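Local atomic coordinates of membrane-bound lytic murein transglycosylase (Agrobacterium tumefaciens, PDB entry 2PNW), a protein that probably cleaves the glycan strands of bacterial peptidoglycan as a lytic transglycosylase of the MltA family. Residues Y45-L50 against R291-G297. Residues are numbered along the deposited sequence.
Sequences YRTGAL and RLIHTFG. With SO4 (sulfate ion), chain B.
The loop between helices 28-39 and 54-66 packs here on a loop of the 3D domain, consistent with the double-psi-type barrel of MltA-like enzymes: 45-48, extended, with helical phi/psi at A49 and L50, crosses the link between strands 286-288 and 299-304, where 291-293 have helical phi/psi without regular helical hydrogen bonds and 294-296 are extended. G48 CA lies 4.2 Å from H294 CA, and A49 CA 4.5 Å from I293 CA. The carbonyls of L292 and I293 accept successive amides, A49 N to L292 O (2.8 Å) and L50 N to I293 O (2.9 Å). T295 (chi1 m) takes G48 N on OG1 (2.9 Å) and also hydrogen-bonds I52 O. An ideal CB on G48 would clash with I293 O; its CA lies 3.3 Å from that oxygen. Water 1 joins R46 O (2.7 Å) to F296 N (3.0 Å). The edge of F296 points to the face of Y45, a T-shaped pair (centroids 5.8 Å, planes 90°); Y45 OH hydrogen-bonds to A277 O. R46 extends to a sulfate, probably from crystallisation and also held by K43 and K278: NH1 to O4 and NH2 to O3, both 2.8 Å.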
loop_
_atom_site.group_PDB
_atom_site.type_symbol
_atom_site.label_atom_id
_atom_site.label_comp_id
_atom_site.label_asym_id
_atom_site.label_seq_id
_atom_site.Cartn_x
_atom_site.Cartn_y
_atom_site.Cartn_z
ATOM N N TYR A 45 10.625 -1.371 12.842
ATOM C CA TYR A 45 9.238 -1.695 12.513
ATOM C C TYR A 45 8.476 -2.206 13.732
ATOM O O TYR A 45 9.057 -2.882 14.585
ATOM C CB TYR A 45 9.172 -2.781 11.454
ATOM C CG TYR A 45 9.799 -2.402 10.123
ATOM C CD1 TYR A 45 9.736 -1.096 9.634
ATOM C CD2 TYR A 45 10.391 -3.378 9.331
ATOM C CE1 TYR A 45 10.321 -0.762 8.377
ATOM C CE2 TYR A 45 10.945 -3.069 8.091
ATOM C CZ TYR A 45 10.913 -1.786 7.621
ATOM O OH TYR A 45 11.488 -1.547 6.378
ATOM N N ARG A 46 7.186 -1.882 13.773
ATOM C CA ARG A 46 6.249 -2.416 14.776
ATOM C C ARG A 46 6.134 -3.930 14.628
ATOM O O ARG A 46 6.028 -4.451 13.510
ATOM C CB ARG A 46 4.873 -1.767 14.590
ATOM C CG ARG A 46 4.928 -0.258 14.820
ATOM C CD ARG A 46 3.584 0.468 14.573
ATOM N NE ARG A 46 3.738 1.890 14.885
ATOM C CZ ARG A 46 4.299 2.783 14.068
ATOM N NH1 ARG A 46 4.732 2.417 12.856
ATOM N NH2 ARG A 46 4.417 4.051 14.462
ATOM N N THR A 47 6.172 -4.649 15.746
ATOM C CA THR A 47 6.011 -6.095 15.705
ATOM C C THR A 47 4.538 -6.364 15.466
ATOM O O THR A 47 3.688 -5.861 16.212
ATOM C CB THR A 47 6.421 -6.702 17.051
ATOM O OG1 THR A 47 7.768 -6.319 17.363
ATOM C CG2 THR A 47 6.298 -8.216 17.049
ATOM N N GLY A 48 4.232 -7.134 14.422
ATOM C CA GLY A 48 2.854 -7.509 14.117
ATOM C C GLY A 48 2.310 -8.433 15.192
ATOM O O GLY A 48 3.080 -9.043 15.946
ATOM N N ALA A 49 0.984 -8.515 15.276
ATOM C CA ALA A 49 0.323 -9.419 16.220
ATOM C C ALA A 49 0.818 -10.854 16.048
ATOM O O ALA A 49 0.889 -11.603 17.021
ATOM C CB ALA A 49 -1.168 -9.353 16.047
ATOM N N LEU A 50 1.195 -11.236 14.824
ATOM C CA LEU A 50 1.752 -12.580 14.608
ATOM C C LEU A 50 2.999 -12.826 15.475
ATOM O O LEU A 50 3.213 -13.936 15.974
ATOM C CB LEU A 50 2.004 -12.852 13.117
ATOM C CG LEU A 50 2.456 -14.248 12.663
ATOM C CD1 LEU A 50 1.998 -14.497 11.246
ATOM C CD2 LEU A 50 3.958 -14.420 12.729
ATOM N N ARG A 291 -1.276 -4.160 8.706
ATOM C CA ARG A 291 -0.233 -3.615 9.596
ATOM C C ARG A 291 -0.403 -4.037 11.049
ATOM O O ARG A 291 0.548 -4.000 11.810
ATOM C CB ARG A 291 -0.155 -2.084 9.509
ATOM C CG ARG A 291 -1.417 -1.361 9.918
ATOM C CD ARG A 291 -1.187 0.162 9.971
ATOM N NE ARG A 291 -0.463 0.540 11.184
ATOM C CZ ARG A 291 -1.037 0.821 12.355
ATOM N NH1 ARG A 291 -2.357 0.790 12.492
ATOM N NH2 ARG A 291 -0.279 1.151 13.393
ATOM N N LEU A 292 -1.611 -4.431 11.451
ATOM C CA LEU A 292 -1.797 -4.892 12.827
ATOM C C LEU A 292 -1.262 -6.308 13.018
ATOM O O LEU A 292 -0.720 -6.631 14.064
ATOM C CB LEU A 292 -3.277 -4.812 13.255
ATOM C CG LEU A 292 -3.911 -3.414 13.306
ATOM C CD1 LEU A 292 -5.386 -3.541 13.724
ATOM C CD2 LEU A 292 -3.189 -2.508 14.284
ATOM N N ILE A 293 -1.388 -7.127 11.985
ATOM C CA ILE A 293 -1.095 -8.542 12.084
ATOM C C ILE A 293 0.361 -8.851 11.721
ATOM O O ILE A 293 1.008 -9.674 12.366
ATOM C CB ILE A 293 -2.051 -9.351 11.183
ATOM C CG1 ILE A 293 -3.480 -9.265 11.717
ATOM C CG2 ILE A 293 -1.629 -10.846 11.117
ATOM C CD1 ILE A 293 -4.479 -9.828 10.790
ATOM N N HIS A 294 0.861 -8.203 10.670
ATOM C CA HIS A 294 2.178 -8.571 10.131
ATOM C C HIS A 294 3.276 -7.561 10.388
ATOM O O HIS A 294 3.005 -6.369 10.591
ATOM C CB HIS A 294 2.047 -8.872 8.635
ATOM C CG HIS A 294 1.292 -10.129 8.362
ATOM N ND1 HIS A 294 1.691 -11.352 8.863
ATOM C CD2 HIS A 294 0.154 -10.357 7.664
ATOM C CE1 HIS A 294 0.841 -12.281 8.465
ATOM N NE2 HIS A 294 -0.102 -11.702 7.737
ATOM N N THR A 295 4.521 -8.037 10.376
ATOM C CA THR A 295 5.679 -7.160 10.482
ATOM C C THR A 295 6.214 -6.900 9.076
ATOM O O THR A 295 6.368 -7.845 8.304
ATOM C CB THR A 295 6.791 -7.844 11.338
ATOM O OG1 THR A 295 6.243 -8.212 12.622
ATOM C CG2 THR A 295 7.988 -6.902 11.533
ATOM N N PHE A 296 6.483 -5.632 8.739
ATOM C CA PHE A 296 7.076 -5.288 7.439
ATOM C C PHE A 296 8.419 -5.980 7.190
ATOM O O PHE A 296 9.173 -6.260 8.133
ATOM C CB PHE A 296 7.282 -3.775 7.306
ATOM C CG PHE A 296 5.991 -2.973 7.283
ATOM C CD1 PHE A 296 4.872 -3.428 6.599
ATOM C CD2 PHE A 296 5.926 -1.749 7.927
ATOM C CE1 PHE A 296 3.672 -2.671 6.567
ATOM C CE2 PHE A 296 4.727 -0.977 7.903
ATOM C CZ PHE A 296 3.609 -1.449 7.224
ATOM N N GLY A 297 8.709 -6.241 5.920
ATOM C CA GLY A 297 10.011 -6.760 5.530
ATOM C C GLY A 297 10.076 -8.271 5.413
ATOM O O GLY A 297 11.056 -8.785 4.902
HETATM S S SO4 B . 5.859 5.428 11.121
HETATM O O1 SO4 B . 5.417 6.560 10.296
HETATM O O2 SO4 B . 7.293 5.204 10.931
HETATM O O3 SO4 B . 5.599 5.726 12.533
HETATM O O4 SO4 B . 5.136 4.210 10.729
HETATM O O HOH W 1 5.799 -3.653 10.939
#